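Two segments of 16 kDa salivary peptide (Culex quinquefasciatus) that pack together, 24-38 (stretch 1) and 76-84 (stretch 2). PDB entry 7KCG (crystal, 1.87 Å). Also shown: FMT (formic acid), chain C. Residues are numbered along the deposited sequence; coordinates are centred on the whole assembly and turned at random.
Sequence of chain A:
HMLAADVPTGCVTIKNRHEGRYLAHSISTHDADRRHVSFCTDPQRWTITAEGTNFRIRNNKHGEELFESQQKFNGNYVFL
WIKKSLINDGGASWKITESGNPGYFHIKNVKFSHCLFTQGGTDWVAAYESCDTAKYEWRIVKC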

# COMPACT_ATOMS: atom_id res chain seq x y z
N ALA A 24 0.25 5.96 -5.40
CA ALA A 24 -0.53 6.12 -6.62
C ALA A 24 -0.19 4.98 -7.58
O ALA A 24 0.83 4.31 -7.44
CB ALA A 24 -0.26 7.48 -7.28
N HIS A 25 -1.07 4.79 -8.56
CA HIS A 25 -0.75 3.93 -9.69
C HIS A 25 0.38 4.54 -10.50
O HIS A 25 0.66 5.74 -10.40
CB HIS A 25 -1.97 3.73 -10.59
CG HIS A 25 -2.30 4.92 -11.43
ND1 HIS A 25 -1.64 5.21 -12.61
CD2 HIS A 25 -3.22 5.90 -11.26
CE1 HIS A 25 -2.14 6.32 -13.12
NE2 HIS A 25 -3.10 6.76 -12.33
N SER A 26 1.03 3.72 -11.31
CA SER A 26 2.07 4.18 -12.22
C SER A 26 1.58 4.12 -13.66
O SER A 26 0.65 3.38 -14.00
CB SER A 26 3.35 3.36 -12.07
OG SER A 26 4.36 3.84 -12.93
N ILE A 27 2.23 4.92 -14.51
CA ILE A 27 2.02 4.83 -15.95
C ILE A 27 2.71 3.60 -16.53
O ILE A 27 2.41 3.19 -17.65
CB ILE A 27 2.52 6.10 -16.66
CG1 ILE A 27 1.93 7.35 -16.01
N SER A 28 3.64 3.00 -15.78
CA SER A 28 4.46 1.91 -16.28
C SER A 28 3.92 0.56 -15.80
O SER A 28 3.35 0.45 -14.71
CB SER A 28 5.91 2.08 -15.83
OG SER A 28 6.67 0.92 -16.10
N THR A 29 4.07 -0.43 -16.67
CA THR A 29 3.59 -1.79 -16.37
C THR A 29 4.80 -2.71 -16.36
O THR A 29 5.74 -2.39 -17.06
CB THR A 29 2.48 -2.16 -17.37
OG1 THR A 29 3.02 -2.04 -18.68
CG2 THR A 29 1.25 -1.28 -17.25
N HIS A 30 4.82 -3.74 -15.53
CA HIS A 30 5.91 -4.76 -15.53
C HIS A 30 5.52 -5.81 -16.57
O HIS A 30 6.44 -6.44 -17.11
CB HIS A 30 5.99 -5.36 -14.13
CG HIS A 30 6.98 -6.44 -13.89
ND1 HIS A 30 8.28 -6.17 -13.53
CD2 HIS A 30 6.85 -7.77 -13.85
CE1 HIS A 30 8.92 -7.30 -13.33
NE2 HIS A 30 8.06 -8.30 -13.52
N ASP A 31 4.22 -6.01 -16.81
CA ASP A 31 3.70 -6.96 -17.82
C ASP A 31 2.23 -6.61 -18.03
O ASP A 31 1.83 -5.54 -17.57
CB ASP A 31 3.98 -8.44 -17.54
CG ASP A 31 3.60 -8.99 -16.19
OD1 ASP A 31 2.44 -8.85 -15.82
OD2 ASP A 31 4.45 -9.62 -15.55
N ALA A 32 1.46 -7.46 -18.69
CA ALA A 32 0.07 -7.07 -19.00
C ALA A 32 -0.81 -7.48 -17.84
O ALA A 32 -2.00 -7.19 -17.88
N ASP A 33 -0.21 -8.15 -16.87
CA ASP A 33 -0.97 -8.58 -15.67
C ASP A 33 -0.50 -7.77 -14.46
O ASP A 33 -1.22 -7.77 -13.47
CB ASP A 33 -0.67 -10.05 -15.39
CG ASP A 33 -1.23 -10.99 -16.43
OD1 ASP A 33 -2.28 -10.66 -17.02
OD2 ASP A 33 -0.61 -12.04 -16.65
N ARG A 34 0.67 -7.12 -14.55
CA ARG A 34 1.21 -6.43 -13.35
C ARG A 34 1.54 -4.96 -13.65
O ARG A 34 2.35 -4.74 -14.53
CB ARG A 34 2.43 -7.21 -12.86
CG ARG A 34 2.11 -8.53 -12.17
CD ARG A 34 3.27 -9.49 -12.26
NE ARG A 34 2.87 -10.82 -11.82
CZ ARG A 34 2.42 -11.77 -12.62
NH1 ARG A 34 2.33 -11.55 -13.92
NH2 ARG A 34 2.07 -12.94 -12.13
N ARG A 35 0.90 -4.01 -12.97
CA ARG A 35 1.20 -2.56 -13.13
C ARG A 35 1.99 -2.09 -11.91
O ARG A 35 1.78 -2.61 -10.82
CB ARG A 35 -0.07 -1.73 -13.28
CG ARG A 35 0.14 -0.22 -13.32
CD ARG A 35 -1.15 0.58 -13.36
NE ARG A 35 -2.19 -0.10 -14.09
CZ ARG A 35 -2.35 -0.04 -15.40
NH1 ARG A 35 -1.51 0.67 -16.13
NH2 ARG A 35 -3.33 -0.70 -15.98
N HIS A 36 2.89 -1.13 -12.10
CA HIS A 36 3.77 -0.69 -11.00
C HIS A 36 3.07 0.32 -10.10
O HIS A 36 2.02 0.82 -10.49
CB HIS A 36 5.05 -0.11 -11.60
CG HIS A 36 6.10 -1.13 -11.87
ND1 HIS A 36 6.64 -1.31 -13.13
CD2 HIS A 36 6.72 -2.00 -11.06
CE1 HIS A 36 7.54 -2.27 -13.07
NE2 HIS A 36 7.61 -2.71 -11.82
N VAL A 37 3.65 0.58 -8.94
CA VAL A 37 3.10 1.58 -8.04
C VAL A 37 4.12 2.70 -7.86
O VAL A 37 5.33 2.49 -7.95
CB VAL A 37 2.72 0.99 -6.66
CG1 VAL A 37 1.58 0.01 -6.80
CG2 VAL A 37 3.93 0.32 -6.03
N SER A 38 3.60 3.89 -7.60
CA SER A 38 4.47 5.06 -7.52
C SER A 38 3.86 6.07 -6.55
O SER A 38 3.00 5.73 -5.73
CB SER A 38 4.68 5.64 -8.93
OG SER A 38 5.85 6.43 -8.94
N ASN A 76 11.30 -7.14 -2.73
CA ASN A 76 10.17 -7.84 -3.39
C ASN A 76 9.34 -6.76 -4.05
O ASN A 76 9.16 -5.70 -3.44
CB ASN A 76 9.32 -8.72 -2.47
CG ASN A 76 10.02 -9.86 -1.79
OD1 ASN A 76 10.95 -9.65 -1.02
ND2 ASN A 76 9.54 -11.07 -2.01
N TYR A 77 8.89 -7.01 -5.27
CA TYR A 77 8.06 -6.08 -6.01
C TYR A 77 6.71 -5.91 -5.34
O TYR A 77 6.16 -6.86 -4.77
CB TYR A 77 7.83 -6.59 -7.43
CG TYR A 77 8.92 -6.29 -8.44
CD1 TYR A 77 8.99 -5.05 -9.05
CD2 TYR A 77 9.83 -7.27 -8.81
CE1 TYR A 77 9.97 -4.78 -9.99
CE2 TYR A 77 10.82 -7.00 -9.75
CZ TYR A 77 10.88 -5.76 -10.34
OH TYR A 77 11.86 -5.49 -11.29
N VAL A 78 6.16 -4.71 -5.45
CA VAL A 78 4.78 -4.41 -5.10
C VAL A 78 4.09 -3.96 -6.37
O VAL A 78 4.55 -3.02 -7.02
CB VAL A 78 4.69 -3.32 -4.02
CG1 VAL A 78 3.26 -2.90 -3.83
CG2 VAL A 78 5.31 -3.81 -2.72
N PHE A 79 2.98 -4.62 -6.72
CA PHE A 79 2.30 -4.42 -7.99
C PHE A 79 0.82 -4.12 -7.80
O PHE A 79 0.22 -4.46 -6.78
CB PHE A 79 2.36 -5.67 -8.88
CG PHE A 79 3.73 -6.06 -9.34
CD1 PHE A 79 4.54 -5.16 -9.99
CD2 PHE A 79 4.18 -7.36 -9.14
CE1 PHE A 79 5.79 -5.54 -10.43
CE2 PHE A 79 5.43 -7.74 -9.58
CZ PHE A 79 6.23 -6.82 -10.23
N LEU A 80 0.22 -3.54 -8.83
CA LEU A 80 -1.22 -3.58 -9.06
C LEU A 80 -1.55 -4.72 -10.03
O LEU A 80 -0.85 -4.92 -11.02
CB LEU A 80 -1.71 -2.24 -9.62
CG LEU A 80 -1.54 -1.05 -8.68
CD1 LEU A 80 -2.16 0.20 -9.28
CD2 LEU A 80 -2.18 -1.38 -7.34
N TRP A 81 -2.62 -5.47 -9.73
CA TRP A 81 -2.95 -6.72 -10.43
C TRP A 81 -3.87 -6.41 -11.61
O TRP A 81 -5.09 -6.27 -11.44
CB TRP A 81 -3.57 -7.69 -9.43
CG TRP A 81 -3.93 -9.06 -9.92
CD1 TRP A 81 -5.11 -9.69 -9.73
CD2 TRP A 81 -3.09 -9.97 -10.63
NE1 TRP A 81 -5.08 -10.94 -10.31
CE2 TRP A 81 -3.84 -11.14 -10.86
CE3 TRP A 81 -1.77 -9.92 -11.10
CZ2 TRP A 81 -3.32 -12.24 -11.54
CZ3 TRP A 81 -1.26 -11.01 -11.77
CH2 TRP A 81 -2.04 -12.15 -11.99
N ILE A 82 -3.35 -6.27 -12.83
CA ILE A 82 -4.19 -5.83 -13.99
C ILE A 82 -5.27 -6.86 -14.35
O ILE A 82 -6.37 -6.45 -14.68
CB ILE A 82 -3.32 -5.46 -15.20
CG1 ILE A 82 -2.21 -4.49 -14.81
CG2 ILE A 82 -4.16 -4.91 -16.34
CD1 ILE A 82 -1.35 -4.07 -15.98
N LYS A 83 -4.97 -8.15 -14.25
CA LYS A 83 -5.91 -9.23 -14.65
C LYS A 83 -7.26 -9.14 -13.92
O LYS A 83 -8.25 -9.53 -14.54
CB LYS A 83 -5.23 -10.58 -14.43
CG LYS A 83 -5.91 -11.78 -15.06
CD LYS A 83 -4.95 -12.78 -15.65
CE LYS A 83 -4.57 -13.88 -14.69
NZ LYS A 83 -5.76 -14.57 -14.13
N LYS A 84 -7.28 -8.73 -12.66
CA LYS A 84 -8.54 -8.54 -11.90
C LYS A 84 -9.10 -9.85 -11.33
O LYS A 84 -10.20 -9.82 -10.80
CB LYS A 84 -9.50 -7.55 -12.57
CG LYS A 84 -9.07 -6.10 -12.48
CD LYS A 84 -10.14 -5.14 -12.92
CE LYS A 84 -9.56 -3.89 -13.55
NZ LYS A 84 -10.57 -2.80 -13.59
C FMT C . 3.26 -12.73 -8.43
O1 FMT C . 3.68 -13.28 -7.44
O2 FMT C . 3.97 -12.06 -9.29

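What holds the two backbones together? Strand 34-38 and strand 76-81 run antiparallel, though their axes are splayed, with 121° between their N-to-C directions. The register is fixed at Arg35 and Leu80, which bond in both directions: Arg35 N donates to Leu80 O at 2.8 Å, and Leu80 N donates to Arg35 O at 2.7 Å, both nearly straight. A third bond lies just beyond the strand ends, where Ile82 N reaches Asp33 O at 2.7 Å with a more bent geometry. Between these rungs, Arg34 CA sits 3.5 Å from Leu80 O, a CA-H...O contact that lets the same carbonyl serve two neighbours.

Where do the apolar side chains meet? Arg35 and Leu80 project from the same face of the sheet, their CB atoms 4.0 Å apart. Val37 points toward the second stretch, placing its CG1 3.8 Å from Leu80 CG and its CG2 4.0 Å from Val78 CG1, so the side chain bridges Leu80 and Val78. At the other end of the contact, Ile82 packs against the loop and the start of the strand: its CB lies 3.5 Å from Ala32 O, and its CD1 is 3.8 Å from Arg35 CB. That same methyl lies over one face of the Arg35 guanidinium, whose polar edge remains free to bond elsewhere in the structure.

How do the aromatic rings pack? Tyr77 and Phe79 meet two histidines of the first stretch. His30 turns its edge toward the face of Tyr77, with His30 CE1 3.9 Å from Tyr77 CZ, while its CB comes within 3.7 Å of Phe79 CE1. His36 starts out pointing away, yet its ring swings back until NE2 is 3.6 Å from both Tyr77 CE1 and Phe79 CE1. The His36 and Tyr77 rings meet rim to rim, neither covering the other's face.

How does Arg34 combine apolar and charged contacts? Its aliphatic part covers the Phe79 ring, with CB 4.1 Å from the ring centroid and almost on the normal, a CH-pi contact. Farther out, the edge of the Trp81 ring approaches one face of the guanidinium, with Trp81 CZ3 3.9 Å from Arg34 CZ. This leaves the guanidinium nitrogens available in their own plane: Arg34 NH1 forms a salt bridge with Asp31 OD1 at 3.3 Å, and Arg34 NE donates to formic acid O2 at 3.0 Å. Asp31 OD1 also accepts from Asp33 N at 2.9 Å, tying the loop to the side chain that packs on the second stretch.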